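Local coordinates for uncharacterized SRPBCC domain-containing protein (Micromonospora chersina, PDB 6V04) that is of unknown function but, as a START/Bet v1-like protein encoded in the dynemicin biosynthetic locus, probably takes part in making that compound, at residues A[41-54]-A[57-71]. Sequence-based numbering, arbitrary orientation.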
ATOM      1  N   PHE A  41      -3.909  -5.297 -12.998  1.00 24.82           N
ATOM      2  CA  PHE A  41      -3.606  -4.240 -12.039  1.00 23.62           C
ATOM      3  C   PHE A  41      -4.463  -4.361 -10.784  1.00 25.12           C
ATOM      4  O   PHE A  41      -3.941  -4.647  -9.704  1.00 25.73           O
ATOM      5  CB  PHE A  41      -3.801  -2.876 -12.714  1.00 23.33           C
ATOM      6  CG  PHE A  41      -3.428  -1.696 -11.846  1.00 24.79           C
ATOM      7  CD1 PHE A  41      -2.153  -1.568 -11.344  1.00 26.95           C
ATOM      8  CD2 PHE A  41      -4.353  -0.690 -11.587  1.00 25.29           C
ATOM      9  CE1 PHE A  41      -1.804  -0.462 -10.561  1.00 28.37           C
ATOM     10  CE2 PHE A  41      -4.011   0.412 -10.811  1.00 26.70           C
ATOM     11  CZ  PHE A  41      -2.747   0.512 -10.289  1.00 26.56           C
ATOM     12  N   GLY A  42      -5.759  -4.118 -10.894  1.00 24.31           N
ATOM     13  CA  GLY A  42      -6.632  -4.102  -9.736  1.00 26.08           C
ATOM     14  C   GLY A  42      -8.031  -3.765 -10.187  1.00 25.18           C
ATOM     15  O   GLY A  42      -8.291  -3.550 -11.373  1.00 26.36           O
ATOM     16  N   HIS A  43      -8.936  -3.712  -9.219  1.00 23.60           N
ATOM     17  CA  HIS A  43     -10.346  -3.486  -9.487  1.00 23.16           C
ATOM     18  C   HIS A  43     -10.681  -2.007  -9.327  1.00 25.68           C
ATOM     19  O   HIS A  43     -10.602  -1.468  -8.220  1.00 24.08           O
ATOM     20  CB  HIS A  43     -11.212  -4.320  -8.547  1.00 24.87           C
ATOM     21  CG  HIS A  43     -12.670  -4.026  -8.674  1.00 30.47           C
ATOM     22  ND1 HIS A  43     -13.462  -4.608  -9.639  1.00 39.06           N
ATOM     23  CD2 HIS A  43     -13.470  -3.174  -7.991  1.00 35.12           C
ATOM     24  CE1 HIS A  43     -14.692  -4.138  -9.536  1.00 41.89           C
ATOM     25  NE2 HIS A  43     -14.725  -3.267  -8.544  1.00 35.93           N
ATOM     26  N   LEU A  44     -11.079  -1.367 -10.426  1.00 26.45           N
ATOM     27  CA  LEU A  44     -11.517   0.021 -10.413  1.00 27.45           C
ATOM     28  C   LEU A  44     -12.993   0.109 -10.058  1.00 28.08           C
ATOM     29  O   LEU A  44     -13.814  -0.602 -10.643  1.00 30.94           O
ATOM     30  CB  LEU A  44     -11.302   0.667 -11.782  1.00 28.98           C
ATOM     31  CG  LEU A  44      -9.872   0.983 -12.195  1.00 27.64           C
ATOM     32  CD1 LEU A  44      -9.790   1.360 -13.668  1.00 29.77           C
ATOM     33  CD2 LEU A  44      -9.368   2.109 -11.331  1.00 27.93           C
ATOM     34  N   SER A  45     -13.341   1.019  -9.141  1.00 26.86           N
ATOM     35  CA  SER A  45     -14.755   1.236  -8.836  1.00 28.65           C
ATOM     36  C   SER A  45     -15.494   1.907  -9.986  1.00 30.92           C
ATOM     37  O   SER A  45     -16.719   1.768 -10.100  1.00 33.11           O
ATOM     38  CB  SER A  45     -14.900   2.078  -7.565  1.00 32.05           C
ATOM     39  OG  SER A  45     -14.312   3.359  -7.719  1.00 38.54           O
ATOM     40  N   ALA A  46     -14.770   2.629 -10.834  1.00 29.71           N
ATOM     41  CA  ALA A  46     -15.315   3.332 -11.983  1.00 32.35           C
ATOM     42  C   ALA A  46     -14.152   3.623 -12.912  1.00 28.97           C
ATOM     43  O   ALA A  46     -13.013   3.739 -12.440  1.00 30.58           O
ATOM     44  CB  ALA A  46     -16.004   4.635 -11.561  1.00 38.11           C
ATOM     45  N   PRO A  47     -14.383   3.730 -14.218  1.00 30.08           N
ATOM     46  CA  PRO A  47     -13.282   4.111 -15.109  1.00 31.23           C
ATOM     47  C   PRO A  47     -12.757   5.488 -14.748  1.00 32.42           C
ATOM     48  O   PRO A  47     -13.481   6.339 -14.231  1.00 33.20           O
ATOM     49  CB  PRO A  47     -13.917   4.096 -16.501  1.00 35.43           C
ATOM     50  CG  PRO A  47     -15.373   4.257 -16.263  1.00 42.35           C
ATOM     51  CD  PRO A  47     -15.661   3.618 -14.940  1.00 33.17           C
ATOM     52  N   MET A  48     -11.477   5.693 -15.010  1.00 29.04           N
ATOM     53  CA  MET A  48     -10.890   7.016 -14.832  1.00 29.34           C
ATOM     54  C   MET A  48     -11.529   8.008 -15.798  1.00 32.46           C
ATOM     55  O   MET A  48     -11.611   7.759 -17.003  1.00 33.92           O
ATOM     56  CB  MET A  48      -9.387   6.936 -15.048  1.00 30.15           C
ATOM     57  CG  MET A  48      -8.662   6.146 -13.988  1.00 31.28           C
ATOM     58  SD  MET A  48      -6.888   6.327 -14.166  1.00 30.39           S
ATOM     59  CE  MET A  48      -6.288   5.465 -12.725  1.00 34.70           C
ATOM     60  N   THR A  49     -11.989   9.135 -15.254  1.00 32.71           N
ATOM     61  CA  THR A  49     -12.692  10.168 -16.001  1.00 34.35           C
ATOM     62  C   THR A  49     -12.158  11.526 -15.569  1.00 32.14           C
ATOM     63  O   THR A  49     -11.944  11.760 -14.378  1.00 34.78           O
ATOM     64  CB  THR A  49     -14.207  10.096 -15.754  1.00 39.40           C
ATOM     65  OG1 THR A  49     -14.706   8.840 -16.230  1.00 48.92           O
ATOM     66  CG2 THR A  49     -14.931  11.240 -16.447  1.00 52.85           C
ATOM     67  N   THR A  50     -11.938  12.420 -16.536  1.00 35.31           N
ATOM     68  CA  THR A  50     -11.394  13.738 -16.226  1.00 40.76           C
ATOM     69  C   THR A  50     -12.207  14.422 -15.132  1.00 37.12           C
ATOM     70  O   THR A  50     -13.427  14.577 -15.247  1.00 40.87           O
ATOM     71  CB  THR A  50     -11.376  14.615 -17.484  1.00 41.17           C
ATOM     72  OG1 THR A  50     -10.462  14.070 -18.444  1.00 39.15           O
ATOM     73  CG2 THR A  50     -10.948  16.042 -17.144  1.00 48.21           C
ATOM     74  N   GLY A  51     -11.517  14.844 -14.075  1.00 36.71           N
ATOM     75  CA  GLY A  51     -12.137  15.615 -13.017  1.00 39.71           C
ATOM     76  C   GLY A  51     -12.954  14.816 -12.028  1.00 42.92           C
ATOM     77  O   GLY A  51     -13.645  15.417 -11.198  1.00 45.22           O
ATOM     78  N   ALA A  52     -12.897  13.487 -12.082  1.00 35.95           N
ATOM     79  CA  ALA A  52     -13.716  12.628 -11.244  1.00 36.20           C
ATOM     80  C   ALA A  52     -12.851  11.747 -10.352  1.00 37.28           C
ATOM     81  O   ALA A  52     -11.700  11.433 -10.670  1.00 32.87           O
ATOM     82  CB  ALA A  52     -14.636  11.734 -12.091  1.00 37.02           C
ATOM     83  N   SER A  53     -13.430  11.339  -9.232  1.00 32.78           N
ATOM     84  CA  SER A  53     -12.749  10.465  -8.299  1.00 31.77           C
ATOM     85  C   SER A  53     -13.090   9.012  -8.592  1.00 34.26           C
ATOM     86  O   SER A  53     -14.157   8.694  -9.124  1.00 38.40           O
ATOM     87  CB  SER A  53     -13.123  10.815  -6.858  1.00 41.25           C
ATOM     88  OG  SER A  53     -14.512  10.657  -6.636  1.00 60.59           O
ATOM     89  N   THR A  54     -12.153   8.129  -8.259  1.00 30.44           N
ATOM     90  CA  THR A  54     -12.395   6.698  -8.316  1.00 28.35           C
ATOM     91  C   THR A  54     -11.505   6.021  -7.276  1.00 27.42           C
ATOM     92  O   THR A  54     -10.865   6.679  -6.451  1.00 26.72           O
ATOM     93  CB  THR A  54     -12.192   6.168  -9.745  1.00 30.68           C
ATOM     94  OG1 THR A  54     -12.621   4.798  -9.826  1.00 31.93           O
ATOM     95  CG2 THR A  54     -10.751   6.274 -10.192  1.00 30.38           C
ATOM     96  N   ASP A  57      -8.793  -1.232  -5.987  1.00 23.39           N
ATOM     97  CA  ASP A  57      -8.737  -2.170  -4.877  1.00 24.53           C
ATOM     98  C   ASP A  57      -8.014  -3.419  -5.356  1.00 23.40           C
ATOM     99  O   ASP A  57      -8.321  -3.925  -6.439  1.00 26.29           O
ATOM    100  CB  ASP A  57     -10.158  -2.498  -4.418  1.00 26.69           C
ATOM    101  CG  ASP A  57     -10.193  -3.214  -3.108  1.00 39.47           C
ATOM    102  OD1 ASP A  57      -9.668  -4.342  -3.046  1.00 42.16           O
ATOM    103  OD2 ASP A  57     -10.737  -2.635  -2.144  1.00 48.47           O
ATOM    104  N   PHE A  58      -7.051  -3.904  -4.571  1.00 22.18           N
ATOM    105  CA  PHE A  58      -6.247  -5.044  -4.992  1.00 20.74           C
ATOM    106  C   PHE A  58      -6.766  -6.369  -4.452  1.00 23.80           C
ATOM    107  O   PHE A  58      -6.231  -7.415  -4.822  1.00 26.38           O
ATOM    108  CB  PHE A  58      -4.791  -4.812  -4.611  1.00 22.96           C
ATOM    109  CG  PHE A  58      -4.236  -3.574  -5.241  1.00 23.05           C
ATOM    110  CD1 PHE A  58      -4.012  -3.533  -6.603  1.00 25.37           C
ATOM    111  CD2 PHE A  58      -4.038  -2.437  -4.494  1.00 22.50           C
ATOM    112  CE1 PHE A  58      -3.547  -2.385  -7.204  1.00 23.61           C
ATOM    113  CE2 PHE A  58      -3.554  -1.278  -5.092  1.00 24.17           C
ATOM    114  CZ  PHE A  58      -3.329  -1.256  -6.452  1.00 23.16           C
ATOM    115  N   GLY A  59      -7.811  -6.350  -3.635  1.00 22.40           N
ATOM    116  CA  GLY A  59      -8.466  -7.563  -3.209  1.00 24.49           C
ATOM    117  C   GLY A  59      -7.888  -8.187  -1.966  1.00 24.24           C
ATOM    118  O   GLY A  59      -8.364  -9.271  -1.550  1.00 23.89           O
ATOM    119  N   ASP A  60      -6.911  -7.532  -1.345  1.00 22.39           N
ATOM    120  CA  ASP A  60      -6.182  -8.057  -0.199  1.00 22.56           C
ATOM    121  C   ASP A  60      -6.168  -7.092   0.975  1.00 19.98           C
ATOM    122  O   ASP A  60      -5.392  -7.292   1.916  1.00 21.63           O
ATOM    123  CB  ASP A  60      -4.739  -8.423  -0.595  1.00 22.25           C
ATOM    124  CG  ASP A  60      -3.942  -7.239  -1.074  1.00 21.87           C
ATOM    125  OD1 ASP A  60      -4.509  -6.136  -1.115  1.00 21.67           O
ATOM    126  OD2 ASP A  60      -2.761  -7.451  -1.397  1.00 23.34           O
ATOM    127  N   GLY A  61      -6.996  -6.053   0.953  1.00 20.97           N
ATOM    128  CA  GLY A  61      -6.967  -5.002   1.944  1.00 22.15           C
ATOM    129  C   GLY A  61      -6.354  -3.716   1.438  1.00 24.18           C
ATOM    130  O   GLY A  61      -6.655  -2.651   1.987  1.00 23.45           O
ATOM    131  N   ASP A  62      -5.514  -3.784   0.417  1.00 20.27           N
ATOM    132  CA  ASP A  62      -4.852  -2.600  -0.121  1.00 19.22           C
ATOM    133  C   ASP A  62      -5.721  -1.921  -1.176  1.00 21.03           C
ATOM    134  O   ASP A  62      -6.450  -2.571  -1.937  1.00 22.38           O
ATOM    135  CB  ASP A  62      -3.504  -2.964  -0.746  1.00 19.46           C
ATOM    136  CG  ASP A  62      -2.422  -3.277   0.279  1.00 20.03           C
ATOM    137  OD1 ASP A  62      -2.663  -3.216   1.503  1.00 23.68           O
ATOM    138  OD2 ASP A  62      -1.310  -3.593  -0.189  1.00 23.66           O
ATOM    139  N   PHE A  63      -5.616  -0.596  -1.237  1.00 20.74           N
ATOM    140  CA  PHE A  63      -6.368   0.187  -2.206  1.00 20.20           C
ATOM    141  C   PHE A  63      -5.724   1.566  -2.278  1.00 21.52           C
ATOM    142  O   PHE A  63      -4.968   1.948  -1.384  1.00 21.49           O
ATOM    143  CB  PHE A  63      -7.840   0.309  -1.825  1.00 22.89           C
ATOM    144  CG  PHE A  63      -8.095   1.097  -0.575  1.00 22.92           C
ATOM    145  CD1 PHE A  63      -8.008   0.498   0.669  1.00 24.63           C
ATOM    146  CD2 PHE A  63      -8.473   2.434  -0.646  1.00 24.39           C
ATOM    147  CE1 PHE A  63      -8.274   1.217   1.821  1.00 25.05           C
ATOM    148  CE2 PHE A  63      -8.740   3.151   0.504  1.00 26.08           C
ATOM    149  CZ  PHE A  63      -8.641   2.538   1.739  1.00 26.09           C
ATOM    150  N   PHE A  64      -6.045   2.306  -3.346  1.00 22.27           N
ATOM    151  CA  PHE A  64      -5.748   3.734  -3.459  1.00 20.74           C
ATOM    152  C   PHE A  64      -7.043   4.478  -3.743  1.00 22.80           C
ATOM    153  O   PHE A  64      -7.856   4.036  -4.571  1.00 23.87           O
ATOM    154  CB  PHE A  64      -4.788   4.086  -4.610  1.00 23.21           C
ATOM    155  CG  PHE A  64      -3.377   3.611  -4.449  1.00 22.26           C
ATOM    156  CD1 PHE A  64      -3.008   2.366  -4.909  1.00 23.14           C
ATOM    157  CD2 PHE A  64      -2.392   4.454  -3.935  1.00 22.15           C
ATOM    158  CE1 PHE A  64      -1.715   1.926  -4.808  1.00 24.29           C
ATOM    159  CE2 PHE A  64      -1.091   4.022  -3.840  1.00 23.09           C
ATOM    160  CZ  PHE A  64      -0.743   2.765  -4.282  1.00 24.47           C
ATOM    161  N   ASP A  65      -7.230   5.615  -3.075  1.00 22.78           N
ATOM    162  CA  ASP A  65      -8.228   6.594  -3.489  1.00 23.20           C
ATOM    163  C   ASP A  65      -7.619   7.490  -4.564  1.00 24.35           C
ATOM    164  O   ASP A  65      -6.509   7.994  -4.390  1.00 26.19           O
ATOM    165  CB  ASP A  65      -8.683   7.443  -2.302  1.00 24.60           C
ATOM    166  CG  ASP A  65      -9.553   6.681  -1.317  1.00 31.79           C
ATOM    167  OD1 ASP A  65     -10.197   5.695  -1.715  1.00 32.87           O
ATOM    168  OD2 ASP A  65      -9.596   7.095  -0.136  1.00 33.16           O
ATOM    169  N   ILE A  66      -8.352   7.710  -5.660  1.00 23.50           N
ATOM    170  CA  ILE A  66      -7.821   8.366  -6.854  1.00 24.21           C
ATOM    171  C   ILE A  66      -8.662   9.589  -7.206  1.00 25.24           C
ATOM    172  O   ILE A  66      -9.896   9.545  -7.174  1.00 26.84           O
ATOM    173  CB  ILE A  66      -7.796   7.398  -8.056  1.00 24.28           C
ATOM    174  CG1 ILE A  66      -6.971   6.152  -7.725  1.00 23.92           C
ATOM    175  CG2 ILE A  66      -7.255   8.117  -9.304  1.00 27.50           C
ATOM    176  CD1 ILE A  66      -7.072   5.052  -8.766  1.00 26.74           C
ATOM    177  N   GLU A  67      -7.985  10.665  -7.598  1.00 24.75           N
ATOM    178  CA  GLU A  67      -8.616  11.822  -8.227  1.00 28.89           C
ATOM    179  C   GLU A  67      -7.969  12.001  -9.593  1.00 25.24           C
ATOM    180  O   GLU A  67      -6.747  12.152  -9.683  1.00 27.16           O
ATOM    181  CB  GLU A  67      -8.440  13.087  -7.383  1.00 30.37           C
ATOM    182  CG  GLU A  67      -9.149  13.049  -6.043  1.00 46.76           C
ATOM    183  CD  GLU A  67     -10.637  13.319  -6.162  1.00 75.95           C
ATOM    184  OE1 GLU A  67     -11.108  13.593  -7.287  1.00 82.24           O
ATOM    185  OE2 GLU A  67     -11.334  13.263  -5.127  1.00 85.35           O
ATOM    186  N   VAL A  68      -8.774  11.973 -10.649  1.00 25.84           N
ATOM    187  CA  VAL A  68      -8.266  11.945 -12.017  1.00 28.39           C
ATOM    188  C   VAL A  68      -8.256  13.362 -12.568  1.00 29.86           C
ATOM    189  O   VAL A  68      -9.282  14.055 -12.563  1.00 29.49           O
ATOM    190  CB  VAL A  68      -9.098  11.013 -12.910  1.00 28.13           C
ATOM    191  CG1 VAL A  68      -8.610  11.092 -14.365  1.00 29.73           C
ATOM    192  CG2 VAL A  68      -9.050   9.566 -12.386  1.00 28.41           C
ATOM    193  N   ASP A  69      -7.102  13.781 -13.071  1.00 27.62           N
ATOM    194  CA  ASP A  69      -6.961  15.117 -13.624  1.00 29.02           C
ATOM    195  C   ASP A  69      -7.161  15.150 -15.124  1.00 29.33           C
ATOM    196  O   ASP A  69      -7.843  16.051 -15.626  1.00 34.45           O
ATOM    197  CB  ASP A  69      -5.593  15.688 -13.270  1.00 30.50           C
ATOM    198  CG  ASP A  69      -5.473  16.001 -11.792  1.00 34.24           C
ATOM    199  OD1 ASP A  69      -6.408  16.630 -11.248  1.00 40.18           O
ATOM    200  OD2 ASP A  69      -4.476  15.586 -11.178  1.00 38.46           O
ATOM    201  N   HIS A  70      -6.594  14.208 -15.863  0.51 32.15           N
ATOM    202  CA  HIS A  70      -6.873  14.212 -17.282  0.51 28.25           C
ATOM    203  C   HIS A  70      -6.718  12.835 -17.890  0.51 29.48           C
ATOM    204  O   HIS A  70      -5.797  12.086 -17.561  0.51 27.92           O
ATOM    205  CB  HIS A  70      -5.983  15.191 -18.045  0.51 36.34           C
ATOM    206  CG  HIS A  70      -6.607  15.643 -19.319  0.51 34.93           C
ATOM    207  ND1 HIS A  70      -7.720  16.457 -19.343  0.51 36.56           N
ATOM    208  CD2 HIS A  70      -6.333  15.338 -20.607  0.51 39.50           C
ATOM    209  CE1 HIS A  70      -8.084  16.658 -20.593  0.51 39.60           C
ATOM    210  NE2 HIS A  70      -7.264  15.986 -21.379  0.51 36.41           N
ATOM    211  N   VAL A  71      -7.634  12.548 -18.807  1.00 32.10           N
ATOM    212  CA  VAL A  71      -7.656  11.335 -19.607  1.00 32.19           C
ATOM    213  C   VAL A  71      -7.585  11.790 -21.061  1.00 32.25           C
ATOM    214  O   VAL A  71      -8.537  12.393 -21.580  1.00 34.00           O
ATOM    215  CB  VAL A  71      -8.915  10.500 -19.339  1.00 35.51           C
ATOM    216  CG1 VAL A  71      -8.933   9.250 -20.215  1.00 37.43           C
ATOM    217  CG2 VAL A  71      -9.001  10.148 -17.863  1.00 32.75           C
TER
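Thr54 and Ile66 form a hydrogen-bonded antiparallel pair, Thr54 N giving to Ile66 O at 2.9 Å and Ile66 N to Thr54 O at 2.8 Å. Val68 N continues the ladder to Ala52 O, and Gly51 N, at the type II turn of Thr49 to Ala52, reaches Val68 O from above the carbonyl plane. Beyond it, Val71 N donates to Thr50 OG1 (3.2 Å), a side chain standing in for a strand partner. At the other end, His43 and Asp57 exchange two backbone bonds, the one from His43 N nearly straight at 171°.

Apolar packing accompanies the ladder on the side of Met48, Ile66 and Val68. The extended Met48 chain crosses Val68 at about a right angle, its CB 3.8 Å from Val68 CG2, and ends with CE against Ile66 CD1. Thr54 lies alongside Ile66, its CG2 packed on Ile66 CB at 3.8 Å. The Thr54 hydroxyl makes polar bonds instead: set anti to the backbone N (chi1 -172°), OG1 donates to Ala46 O and accepts from Ser45 OG. A valine here would probably leave Ser45 OG and Ala46 O without the hydroxyl that links them, so that the loop at Ser45 and Ala46 would be tied less firmly to the strand.

Among the aromatic groups, Phe58 points its CE1 edge at the centre of the Phe41 face, a T-shaped pair with centroids 5.6 Å apart.

The contact builds the 53-57/63-72 hairpin and adds strand 43-44 at the sheet margin, just after helix 34-40. Strand 76-83 flanks 63-72 on its other side, contributing Phe79 to Met48, and Phe129 of helix 116-139 meets Phe41 edge-to-face.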